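Local coordinates for protein AIR2 (Saccharomyces cerevisiae, PDB 3NYB), which is a zinc-knuckle protein that binds the poly(A) RNA polymerase of the TRAMP RNA surveillance complex and probably helps present RNA to it, at the interface of chains B and A. Coordinates in Å, arbitrary orientation; residue numbers count along the deposited sequence, not the author numbering. Chains: chain A, Protein AIR2; chain B, Poly(A) RNA polymerase protein 2.

Contact 1: the interface of chains B and A. Residues chain B 200, 208, 213, 216, 220; chain A 25-29.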
ATOM      1  N   HIS B 200      15.362  -4.617  -3.968  1.00 64.91           N
ATOM      2  CA  HIS B 200      15.273  -4.702  -5.413  1.00 62.17           C
ATOM      3  C   HIS B 200      16.681  -4.552  -5.970  1.00 68.92           C
ATOM      4  O   HIS B 200      17.387  -3.607  -5.617  1.00 64.43           O
ATOM      5  CB  HIS B 200      14.359  -3.592  -5.926  1.00 47.91           C
ATOM      6  CG  HIS B 200      14.253  -3.521  -7.415  1.00 50.96           C
ATOM      7  ND1 HIS B 200      15.296  -3.114  -8.220  1.00 53.58           N
ATOM      8  CD2 HIS B 200      13.213  -3.769  -8.247  1.00 55.49           C
ATOM      9  CE1 HIS B 200      14.911  -3.132  -9.483  1.00 58.00           C
ATOM     10  NE2 HIS B 200      13.648  -3.523  -9.526  1.00 61.98           N
ATOM     11  N   ILE B 208      19.845   2.707  -8.956  1.00 71.43           N
ATOM     12  CA  ILE B 208      18.632   3.373  -9.406  1.00 62.64           C
ATOM     13  C   ILE B 208      18.148   4.341  -8.338  1.00 59.32           C
ATOM     14  O   ILE B 208      18.392   4.140  -7.145  1.00 63.96           O
ATOM     15  CB  ILE B 208      17.529   2.324  -9.657  1.00 61.64           C
ATOM     16  CG1 ILE B 208      16.609   2.727 -10.794  1.00 74.62           C
ATOM     17  CG2 ILE B 208      16.699   2.087  -8.414  1.00 39.29           C
ATOM     18  CD1 ILE B 208      15.400   1.827 -10.852  1.00 77.76           C
ATOM     19  N   ASN B 213      12.079   6.448 -11.017  1.00 32.43           N
ATOM     20  CA  ASN B 213      11.787   5.136 -11.573  1.00 30.13           C
ATOM     21  C   ASN B 213      10.506   4.521 -11.007  1.00 39.86           C
ATOM     22  O   ASN B 213      10.344   3.296 -10.989  1.00 48.96           O
ATOM     23  CB  ASN B 213      12.974   4.193 -11.323  1.00 42.88           C
ATOM     24  CG  ASN B 213      14.200   4.545 -12.163  1.00 54.92           C
ATOM     25  OD1 ASN B 213      14.255   4.240 -13.357  1.00 68.29           O
ATOM     26  ND2 ASN B 213      15.194   5.174 -11.537  1.00 42.39           N
ATOM     27  N   VAL B 216       8.431   1.862 -13.386  1.00 39.47           N
ATOM     28  CA  VAL B 216       8.833   0.458 -13.422  1.00 38.10           C
ATOM     29  C   VAL B 216       8.587  -0.231 -12.101  1.00 39.15           C
ATOM     30  O   VAL B 216       8.059  -1.334 -12.063  1.00 47.48           O
ATOM     31  CB  VAL B 216      10.325   0.249 -13.824  1.00 54.87           C
ATOM     32  CG1 VAL B 216      10.468   0.219 -15.329  1.00 62.40           C
ATOM     33  CG2 VAL B 216      11.246   1.303 -13.186  1.00 29.08           C
ATOM     34  N   GLU B 220       6.694  -3.589 -11.399  1.00 43.36           N
ATOM     35  CA  GLU B 220       7.419  -4.684 -10.765  1.00 48.34           C
ATOM     36  C   GLU B 220       6.879  -5.040  -9.377  1.00 48.52           C
ATOM     37  O   GLU B 220       7.000  -6.180  -8.932  1.00 55.30           O
ATOM     38  CB  GLU B 220       8.917  -4.378 -10.712  1.00 45.15           C
ATOM     39  CG  GLU B 220       9.534  -4.183 -12.087  1.00 54.21           C
ATOM     40  CD  GLU B 220      10.963  -3.679 -12.035  1.00 72.05           C
ATOM     41  OE1 GLU B 220      11.445  -3.331 -10.938  1.00 74.96           O
ATOM     42  OE2 GLU B 220      11.605  -3.629 -13.102  1.00 84.15           O
TER
ATOM     43  N   TRP A  25       8.588  -1.703 -21.230  1.00 66.79           N
ATOM     44  CA  TRP A  25       8.197  -1.060 -19.987  1.00 67.98           C
ATOM     45  C   TRP A  25       9.251  -1.208 -18.895  1.00 59.86           C
ATOM     46  O   TRP A  25       9.287  -0.415 -17.964  1.00 59.14           O
ATOM     47  CB  TRP A  25       6.829  -1.569 -19.511  1.00 68.52           C
ATOM     48  CG  TRP A  25       6.769  -3.040 -19.201  1.00 69.15           C
ATOM     49  CD1 TRP A  25       6.190  -4.018 -19.961  1.00 63.95           C
ATOM     50  CD2 TRP A  25       7.287  -3.694 -18.043  1.00 61.15           C
ATOM     51  NE1 TRP A  25       6.323  -5.240 -19.348  1.00 60.09           N
ATOM     52  CE2 TRP A  25       7.001  -5.065 -18.155  1.00 58.70           C
ATOM     53  CE3 TRP A  25       7.976  -3.252 -16.903  1.00 48.23           C
ATOM     54  CZ2 TRP A  25       7.362  -5.996 -17.197  1.00 45.01           C
ATOM     55  CZ3 TRP A  25       8.346  -4.178 -15.947  1.00 44.52           C
ATOM     56  CH2 TRP A  25       8.038  -5.532 -16.098  1.00 39.76           C
ATOM     57  N   ARG A  26      10.108  -2.216 -19.008  1.00 58.51           N
ATOM     58  CA  ARG A  26      11.146  -2.419 -18.005  1.00 49.92           C
ATOM     59  C   ARG A  26      12.415  -1.669 -18.382  1.00 62.25           C
ATOM     60  O   ARG A  26      13.370  -2.255 -18.906  1.00 63.76           O
ATOM     61  CB  ARG A  26      11.436  -3.899 -17.797  1.00 50.80           C
ATOM     62  CG  ARG A  26      12.449  -4.173 -16.700  1.00 60.36           C
ATOM     63  CD  ARG A  26      12.478  -5.646 -16.352  1.00 61.68           C
ATOM     64  NE  ARG A  26      11.449  -5.983 -15.376  1.00 69.15           N
ATOM     65  CZ  ARG A  26      10.781  -7.132 -15.356  1.00 73.71           C
ATOM     66  NH1 ARG A  26      11.008  -8.067 -16.271  1.00 73.32           N
ATOM     67  NH2 ARG A  26       9.867  -7.342 -14.424  1.00 77.43           N
ATOM     68  N   ALA A  27      12.403  -0.361 -18.127  1.00 62.32           N
ATOM     69  CA  ALA A  27      13.563   0.502 -18.336  1.00 57.38           C
ATOM     70  C   ALA A  27      13.910   1.233 -17.044  1.00 55.91           C
ATOM     71  O   ALA A  27      13.025   1.717 -16.344  1.00 64.79           O
ATOM     72  CB  ALA A  27      13.281   1.499 -19.435  1.00 50.68           C
ATOM     73  N   TYR A  28      15.193   1.306 -16.720  1.00 46.59           N
ATOM     74  CA  TYR A  28      15.623   2.022 -15.526  1.00 50.09           C
ATOM     75  C   TYR A  28      16.413   3.267 -15.894  1.00 59.00           C
ATOM     76  O   TYR A  28      17.249   3.243 -16.794  1.00 68.54           O
ATOM     77  CB  TYR A  28      16.490   1.133 -14.634  1.00 49.86           C
ATOM     78  CG  TYR A  28      15.856  -0.184 -14.271  1.00 57.27           C
ATOM     79  CD1 TYR A  28      14.739  -0.236 -13.450  1.00 59.27           C
ATOM     80  CD2 TYR A  28      16.379  -1.379 -14.741  1.00 53.54           C
ATOM     81  CE1 TYR A  28      14.158  -1.442 -13.109  1.00 62.48           C
ATOM     82  CE2 TYR A  28      15.803  -2.589 -14.409  1.00 54.89           C
ATOM     83  CZ  TYR A  28      14.693  -2.616 -13.593  1.00 59.58           C
ATOM     84  OH  TYR A  28      14.112  -3.819 -13.263  1.00 60.70           O
ATOM     85  N   ILE A  29      16.140   4.361 -15.201  1.00 57.65           N
ATOM     86  CA  ILE A  29      16.991   5.523 -15.309  1.00 55.36           C
ATOM     87  C   ILE A  29      18.019   5.433 -14.194  1.00 65.13           C
ATOM     88  O   ILE A  29      17.674   5.472 -13.009  1.00 73.13           O
ATOM     89  CB  ILE A  29      16.207   6.814 -15.167  1.00 49.61           C
ATOM     90  CG1 ILE A  29      15.083   6.865 -16.197  1.00 48.03           C
ATOM     91  CG2 ILE A  29      17.130   7.996 -15.348  1.00 50.25           C
ATOM     92  CD1 ILE A  29      14.324   8.168 -16.166  1.00 38.19           C
TER
HETATM   93  O   HOH W   1      12.466   4.435 -15.254  1.00 54.42           O
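B:Ile208 and B:Val216 meet the ring of A:Tyr28 on its CD1 side. The CD1 methyl of B:Ile208 comes to 3.4 Å from A:Tyr28 CD1, and the CG2 branch of B:Val216 approaches the same ring atom at 3.8 Å. Branched aliphatic chains suit this place because one branch can pack on the ring while the other covers a neighbour, as in B:Val216. Its other branch, CG1, packs on the backbone at A:Arg26, 3.8 Å from its CA. With CG beside its backbone N (chi1 -54°), A:Tyr28 sends its phenol past these methyls to meet B:Glu220 tip to tip. There the hydroxyl OH donates to carboxylate oxygen OE2 of B:Glu220 at 2.5 Å, on the syn side, tilted out of the carboxylate plane. A:Arg26 NE donates to that OE2 from the anti side, also well tilted, at 3.3 Å, adding a salt bridge; two donors grip one oxygen. The other oxygen, OE1, accepts from B:His200 NE2 at 2.6 Å, and this second-shell bond helps fix the carboxylate's rotation. At the opposite rim the amide of B:Asn213 reads the backbone of A:Ile29 twice: OD1 accepts from its N at 2.6 Å and ND2 donates to its O at 2.9 Å, each acceptor using an in-plane lone pair. An asparagine carries both functions on one flat group. A water links OD1 to A:Ala27 O. The AIR2 segment is an extended loop passing across the first turns of helix 214-228, which B:Asn213 just precedes.

Contact 2: the interface of chains B and A. Residues chain B 199, 245; chain A 48-50, 58, 78.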
ATOM      1  N   MET B 199      14.812  -4.332  -1.210  1.00 53.51           N
ATOM      2  CA  MET B 199      15.584  -5.461  -1.711  1.00 58.53           C
ATOM      3  C   MET B 199      15.438  -5.699  -3.212  1.00 65.00           C
ATOM      4  O   MET B 199      15.410  -6.833  -3.677  1.00 80.49           O
ATOM      5  CB  MET B 199      15.282  -6.727  -0.916  1.00 59.17           C
ATOM      6  CG  MET B 199      13.836  -7.079  -0.807  1.00 40.26           C
ATOM      7  SD  MET B 199      13.663  -8.584   0.157  1.00 63.31           S
ATOM      8  CE  MET B 199      14.473  -9.749  -0.933  1.00187.11           C
ATOM      9  N   TYR B 245      13.098 -12.010   4.236  1.00 56.00           N
ATOM     10  CA  TYR B 245      12.218 -13.160   4.071  1.00 56.65           C
ATOM     11  C   TYR B 245      12.704 -14.291   4.964  1.00 63.12           C
ATOM     12  O   TYR B 245      13.906 -14.474   5.151  1.00 73.00           O
ATOM     13  CB  TYR B 245      12.213 -13.683   2.632  1.00 59.40           C
ATOM     14  CG  TYR B 245      11.825 -12.702   1.555  1.00 60.36           C
ATOM     15  CD1 TYR B 245      11.035 -11.595   1.830  1.00 63.66           C
ATOM     16  CD2 TYR B 245      12.220 -12.913   0.241  1.00 63.31           C
ATOM     17  CE1 TYR B 245      10.679 -10.704   0.826  1.00 62.82           C
ATOM     18  CE2 TYR B 245      11.865 -12.036  -0.766  1.00 75.64           C
ATOM     19  CZ  TYR B 245      11.097 -10.931  -0.470  1.00 68.17           C
ATOM     20  OH  TYR B 245      10.751 -10.061  -1.480  1.00 66.32           O
TER
ATOM     21  N   TYR A  48      17.429 -12.163  -0.583  1.00 75.90           N
ATOM     22  CA  TYR A  48      16.369 -13.051  -0.129  1.00 69.35           C
ATOM     23  C   TYR A  48      15.514 -13.546  -1.280  1.00 69.59           C
ATOM     24  O   TYR A  48      15.160 -12.790  -2.177  1.00 78.00           O
ATOM     25  CB  TYR A  48      15.513 -12.364   0.924  1.00 59.96           C
ATOM     26  CG  TYR A  48      16.252 -12.101   2.209  1.00 60.12           C
ATOM     27  CD1 TYR A  48      16.935 -10.912   2.408  1.00 60.98           C
ATOM     28  CD2 TYR A  48      16.274 -13.047   3.223  1.00 68.96           C
ATOM     29  CE1 TYR A  48      17.617 -10.665   3.585  1.00 66.79           C
ATOM     30  CE2 TYR A  48      16.954 -12.810   4.404  1.00 78.55           C
ATOM     31  CZ  TYR A  48      17.624 -11.618   4.579  1.00 72.88           C
ATOM     32  OH  TYR A  48      18.299 -11.376   5.751  1.00 60.92           O
ATOM     33  N   CYS A  49      15.188 -14.831  -1.243  1.00 59.45           N
ATOM     34  CA  CYS A  49      14.456 -15.461  -2.323  1.00 55.38           C
ATOM     35  C   CYS A  49      12.959 -15.488  -2.051  1.00 57.13           C
ATOM     36  O   CYS A  49      12.517 -15.889  -0.976  1.00 59.88           O
ATOM     37  CB  CYS A  49      14.971 -16.876  -2.541  1.00 60.81           C
ATOM     38  SG  CYS A  49      13.853 -17.872  -3.512  1.00 69.34           S
ATOM     39  N   TYR A  50      12.178 -15.068  -3.038  1.00 58.72           N
ATOM     40  CA  TYR A  50      10.741 -14.959  -2.864  1.00 55.66           C
ATOM     41  C   TYR A  50      10.057 -16.309  -2.960  1.00 59.89           C
ATOM     42  O   TYR A  50       8.886 -16.451  -2.610  1.00 51.97           O
ATOM     43  CB  TYR A  50      10.147 -13.976  -3.873  1.00 47.17           C
ATOM     44  CG  TYR A  50      10.256 -14.366  -5.334  1.00 55.15           C
ATOM     45  CD1 TYR A  50       9.666 -15.527  -5.817  1.00 55.39           C
ATOM     46  CD2 TYR A  50      10.905 -13.540  -6.241  1.00 66.35           C
ATOM     47  CE1 TYR A  50       9.746 -15.865  -7.157  1.00 60.22           C
ATOM     48  CE2 TYR A  50      10.991 -13.869  -7.580  1.00 69.72           C
ATOM     49  CZ  TYR A  50      10.412 -15.031  -8.035  1.00 67.15           C
ATOM     50  OH  TYR A  50      10.501 -15.350  -9.372  1.00 63.76           O
ATOM     51  N   PHE A  58      18.156 -14.764  -5.374  1.00 73.24           N
ATOM     52  CA  PHE A  58      16.838 -14.240  -5.711  1.00 64.57           C
ATOM     53  C   PHE A  58      15.811 -15.334  -5.973  1.00 78.08           C
ATOM     54  O   PHE A  58      16.141 -16.402  -6.483  1.00 81.48           O
ATOM     55  CB  PHE A  58      16.922 -13.328  -6.928  1.00 62.00           C
ATOM     56  CG  PHE A  58      17.651 -12.048  -6.673  1.00 62.92           C
ATOM     57  CD1 PHE A  58      17.238 -11.193  -5.666  1.00 65.72           C
ATOM     58  CD2 PHE A  58      18.740 -11.692  -7.446  1.00 64.35           C
ATOM     59  CE1 PHE A  58      17.904 -10.007  -5.427  1.00 61.99           C
ATOM     60  CE2 PHE A  58      19.410 -10.509  -7.214  1.00 67.69           C
ATOM     61  CZ  PHE A  58      18.989  -9.662  -6.201  1.00 64.36           C
ATOM     62  N   PHE A  78      13.455  -9.797 -10.198  1.00 54.24           N
ATOM     63  CA  PHE A  78      14.270 -10.391  -9.153  1.00 64.70           C
ATOM     64  C   PHE A  78      15.115 -11.589  -9.591  1.00 72.13           C
ATOM     65  O   PHE A  78      15.019 -12.669  -9.015  1.00 84.62           O
ATOM     66  CB  PHE A  78      13.401 -10.738  -7.944  1.00 55.86           C
ATOM     67  CG  PHE A  78      12.923  -9.536  -7.195  1.00 59.76           C
ATOM     68  CD1 PHE A  78      13.662  -9.023  -6.144  1.00 63.15           C
ATOM     69  CD2 PHE A  78      11.750  -8.896  -7.560  1.00 65.76           C
ATOM     70  CE1 PHE A  78      13.231  -7.908  -5.455  1.00 61.70           C
ATOM     71  CE2 PHE A  78      11.311  -7.781  -6.877  1.00 60.57           C
ATOM     72  CZ  PHE A  78      12.054  -7.285  -5.821  1.00 59.30           C
TER
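The terminal methyl CE of B:Met199 touches A:Tyr48 at its CB, 3.4 Å away, and lies equally near its backbone O. The two side chains cross at about a right angle. B:Tyr245 meets the same methylene with its ring atom CD2, 3.4 Å from A:Tyr48 CB, while its CE2 reaches A:Tyr50 CA at 3.8 Å. One tyrosine ring thus lies along the backbone from A:Tyr48 to A:Tyr50, a use that suits a broad, flat side chain. In return the ring of A:Tyr48 passes the backbone of B:Tyr245, its CD2 3.4 Å from B:Tyr245 O. Farther along, A:Phe78 turns its ring edge to B:Met199 O, which lies in the ring plane next to CE1. No hydrogen bond crosses here, and the fit rests on shape, with apolar carbons packed on one another and against backbone carbonyls. B:Met199 is placed by a bend at its thioether (chi3 -65°), which turns the methyl toward A:Tyr48; an unbranched, flexible methionine can follow such a contour. B:Tyr245 is carried by strand 243-247. A:Cys49 offers its backbone O to the B:Tyr245 ring, while its side chain, a zinc ligand, begins the CxxC of a CCHC zinc knuckle; metal binding probably holds the neighbouring tyrosines in place. The site docks this knuckle on the polymerase.

Contact 3: the interface of chains B and A. Residues chain B 223-224, 227-228; chain A 26, 50, 66, 72, 75-77.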
ATOM      1  N   GLU B 223       4.126  -7.264 -10.091  1.00 50.39           N
ATOM      2  CA  GLU B 223       4.698  -8.468 -10.668  1.00 47.02           C
ATOM      3  C   GLU B 223       5.198  -9.385  -9.567  1.00 43.68           C
ATOM      4  O   GLU B 223       4.948 -10.588  -9.575  1.00 44.67           O
ATOM      5  CB  GLU B 223       5.854  -8.093 -11.589  1.00 54.90           C
ATOM      6  CG  GLU B 223       6.600  -9.273 -12.154  1.00 58.05           C
ATOM      7  CD  GLU B 223       7.806  -8.850 -12.952  1.00 55.53           C
ATOM      8  OE1 GLU B 223       7.898  -9.237 -14.138  1.00 50.37           O
ATOM      9  OE2 GLU B 223       8.654  -8.122 -12.388  1.00 59.85           O
ATOM     10  N   LEU B 224       5.909  -8.805  -8.611  1.00 51.05           N
ATOM     11  CA  LEU B 224       6.422  -9.575  -7.497  1.00 45.72           C
ATOM     12  C   LEU B 224       5.276 -10.203  -6.731  1.00 43.20           C
ATOM     13  O   LEU B 224       5.193 -11.423  -6.608  1.00 54.87           O
ATOM     14  CB  LEU B 224       7.263  -8.691  -6.578  1.00 37.24           C
ATOM     15  CG  LEU B 224       8.002  -9.424  -5.463  1.00 43.77           C
ATOM     16  CD1 LEU B 224       7.107  -9.633  -4.278  1.00 50.80           C
ATOM     17  CD2 LEU B 224       8.530 -10.759  -5.961  1.00 46.91           C
ATOM     18  N   LYS B 227       2.569 -12.409  -9.118  1.00 53.15           N
ATOM     19  CA  LYS B 227       2.931 -13.551  -9.957  1.00 48.69           C
ATOM     20  C   LYS B 227       3.964 -14.502  -9.364  1.00 58.32           C
ATOM     21  O   LYS B 227       3.986 -15.675  -9.718  1.00 67.89           O
ATOM     22  CB  LYS B 227       3.418 -13.065 -11.321  1.00 51.00           C
ATOM     23  CG  LYS B 227       2.313 -12.446 -12.178  1.00 47.86           C
ATOM     24  CD  LYS B 227       2.873 -11.642 -13.345  1.00 42.77           C
ATOM     25  CE  LYS B 227       3.581 -12.518 -14.373  1.00 60.89           C
ATOM     26  NZ  LYS B 227       4.403 -11.705 -15.327  1.00 57.19           N
ATOM     27  N   ASN B 228       4.810 -14.009  -8.464  1.00 61.84           N
ATOM     28  CA  ASN B 228       5.980 -14.778  -8.051  1.00 58.08           C
ATOM     29  C   ASN B 228       6.112 -15.066  -6.568  1.00 66.29           C
ATOM     30  O   ASN B 228       6.737 -16.054  -6.191  1.00 77.16           O
ATOM     31  CB  ASN B 228       7.254 -14.084  -8.518  1.00 44.28           C
ATOM     32  CG  ASN B 228       7.201 -13.713  -9.972  1.00 57.14           C
ATOM     33  OD1 ASN B 228       6.818 -14.520 -10.818  1.00 58.27           O
ATOM     34  ND2 ASN B 228       7.578 -12.482 -10.276  1.00 65.41           N
TER
ATOM     35  N   ARG A  26      10.108  -2.216 -19.008  1.00 58.51           N
ATOM     36  CA  ARG A  26      11.146  -2.419 -18.005  1.00 49.92           C
ATOM     37  C   ARG A  26      12.415  -1.669 -18.382  1.00 62.25           C
ATOM     38  O   ARG A  26      13.370  -2.255 -18.906  1.00 63.76           O
ATOM     39  CB  ARG A  26      11.436  -3.899 -17.797  1.00 50.80           C
ATOM     40  CG  ARG A  26      12.449  -4.173 -16.700  1.00 60.36           C
ATOM     41  CD  ARG A  26      12.478  -5.646 -16.352  1.00 61.68           C
ATOM     42  NE  ARG A  26      11.449  -5.983 -15.376  1.00 69.15           N
ATOM     43  CZ  ARG A  26      10.781  -7.132 -15.356  1.00 73.71           C
ATOM     44  NH1 ARG A  26      11.008  -8.067 -16.271  1.00 73.32           N
ATOM     45  NH2 ARG A  26       9.867  -7.342 -14.424  1.00 77.43           N
ATOM     46  N   TYR A  50      12.178 -15.068  -3.038  1.00 58.72           N
ATOM     47  CA  TYR A  50      10.741 -14.959  -2.864  1.00 55.66           C
ATOM     48  C   TYR A  50      10.057 -16.309  -2.960  1.00 59.89           C
ATOM     49  O   TYR A  50       8.886 -16.451  -2.610  1.00 51.97           O
ATOM     50  CB  TYR A  50      10.147 -13.976  -3.873  1.00 47.17           C
ATOM     51  CG  TYR A  50      10.256 -14.366  -5.334  1.00 55.15           C
ATOM     52  CD1 TYR A  50       9.666 -15.527  -5.817  1.00 55.39           C
ATOM     53  CD2 TYR A  50      10.905 -13.540  -6.241  1.00 66.35           C
ATOM     54  CE1 TYR A  50       9.746 -15.865  -7.157  1.00 60.22           C
ATOM     55  CE2 TYR A  50      10.991 -13.869  -7.580  1.00 69.72           C
ATOM     56  CZ  TYR A  50      10.412 -15.031  -8.035  1.00 67.15           C
ATOM     57  OH  TYR A  50      10.501 -15.350  -9.372  1.00 63.76           O
ATOM     58  N   ARG A  66       8.727 -24.157  -7.676  1.00 81.01           N
ATOM     59  CA  ARG A  66       8.213 -22.817  -7.419  1.00 84.94           C
ATOM     60  C   ARG A  66       6.909 -22.814  -6.607  1.00 81.08           C
ATOM     61  O   ARG A  66       6.032 -23.657  -6.805  1.00 87.38           O
ATOM     62  CB  ARG A  66       8.108 -21.997  -8.714  1.00 90.19           C
ATOM     63  CG  ARG A  66       6.829 -22.163  -9.512  1.00 95.25           C
ATOM     64  CD  ARG A  66       6.642 -20.947 -10.413  1.00 95.40           C
ATOM     65  NE  ARG A  66       7.187 -19.749  -9.775  1.00 95.63           N
ATOM     66  CZ  ARG A  66       7.065 -18.513 -10.249  1.00 94.18           C
ATOM     67  NH1 ARG A  66       6.409 -18.285 -11.377  1.00 89.56           N
ATOM     68  NH2 ARG A  66       7.605 -17.499  -9.590  1.00 96.48           N
ATOM     69  N   ASN A  72       5.928 -17.867 -15.255  1.00 96.57           N
ATOM     70  CA  ASN A  72       6.629 -16.705 -15.792  1.00105.08           C
ATOM     71  C   ASN A  72       7.859 -17.129 -16.596  1.00102.79           C
ATOM     72  O   ASN A  72       8.996 -16.844 -16.222  1.00 93.07           O
ATOM     73  CB  ASN A  72       6.977 -15.681 -14.695  1.00115.48           C
ATOM     74  CG  ASN A  72       8.229 -16.047 -13.910  1.00108.07           C
ATOM     75  OD1 ASN A  72       8.559 -17.220 -13.753  1.00104.06           O
ATOM     76  ND2 ASN A  72       8.930 -15.034 -13.411  1.00 98.17           N
ATOM     77  N   GLY A  75      11.566 -13.841 -17.339  1.00 71.18           N
ATOM     78  CA  GLY A  75      11.984 -13.518 -15.983  1.00 76.17           C
ATOM     79  C   GLY A  75      11.285 -12.380 -15.252  1.00 81.55           C
ATOM     80  O   GLY A  75      10.446 -11.666 -15.808  1.00 75.76           O
ATOM     81  N   SER A  76      11.641 -12.213 -13.982  1.00 75.84           N
ATOM     82  CA  SER A  76      11.154 -11.085 -13.197  1.00 57.94           C
ATOM     83  C   SER A  76      12.226 -10.046 -12.983  1.00 58.07           C
ATOM     84  O   SER A  76      13.326 -10.134 -13.520  1.00 72.06           O
ATOM     85  CB  SER A  76      10.661 -11.538 -11.830  1.00 55.29           C
ATOM     86  OG  SER A  76       9.309 -11.936 -11.896  1.00 75.96           O
ATOM     87  N   ALA A  77      11.883  -9.058 -12.176  1.00 61.47           N
ATOM     88  CA  ALA A  77      12.832  -8.057 -11.747  1.00 61.42           C
ATOM     89  C   ALA A  77      13.874  -8.735 -10.875  1.00 58.84           C
ATOM     90  O   ALA A  77      15.030  -8.318 -10.825  1.00 67.73           O
ATOM     91  CB  ALA A  77      12.114  -6.982 -10.966  1.00 35.67           C
TER
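B:Asn228 and B:Glu223, both on helix 214-228, bury the most surface here, with A:Ser76 the chief AIR2 residue opposite them. B:Asn228 sets its CB over one face of the A:Tyr50 ring, 3.6 Å from the centroid and offset toward the rim, a CH-pi contact. Its amide lies nearly parallel to the ring, the planes 20° apart, and a small polar side chain suits a place where the first carbon packs and the tip faces polar neighbours. B:Leu224, one turn earlier, brings CD2 to 3.7 Å from A:Tyr50 CD2, the two side chains running past each other in opposite directions. An alanine in place of A:Tyr50 would remove the ring that both residues pack on, and would probably open a gap beside B:Leu224 and leave the B:Asn228 amide freer to turn. Amide oxygen OD1 of B:Asn228 takes a weak hydrogen bond from A:Arg66 NH2 at 3.3 Å, and the amide of A:Asn72 crosses nearby. ND2 points toward A:Ser76 OG, though the modelled separation is too short to be relied upon. B:Glu223 reaches out with CG anti to its backbone N (chi1 175°) and an extended chain, a length that lets its carboxylate form a salt bridge with A:Arg26. Backbone N of A:Ala77 makes a weak bond to its OE2. A:Arg26 NH2 donates to the syn lone pair of B:Glu223 OE1 at 2.7 Å, with that oxygen nearly in the guanidinium plane.

Helix 214-228 of the polymerase joins contact 1 to contact 3, whose C-alpha centres lie about 14 Å apart. A:Arg26 serves both, its guanidinium end joining two glutamates about one helical turn apart. Contact 3 lies about 10 Å from contact 2, and A:Tyr50 belongs to each, its backbone side to one and its ring to the other. Contacts 1 and 2 are about 17 Å apart, yet B:Met199 and B:His200, one in each, are neighbours in sequence. Loop segments well separated in the AIR2 sequence therefore converge on one side of the polymerase. Such a spread footprint probably fixes AIR2's orientation in the TRAMP core.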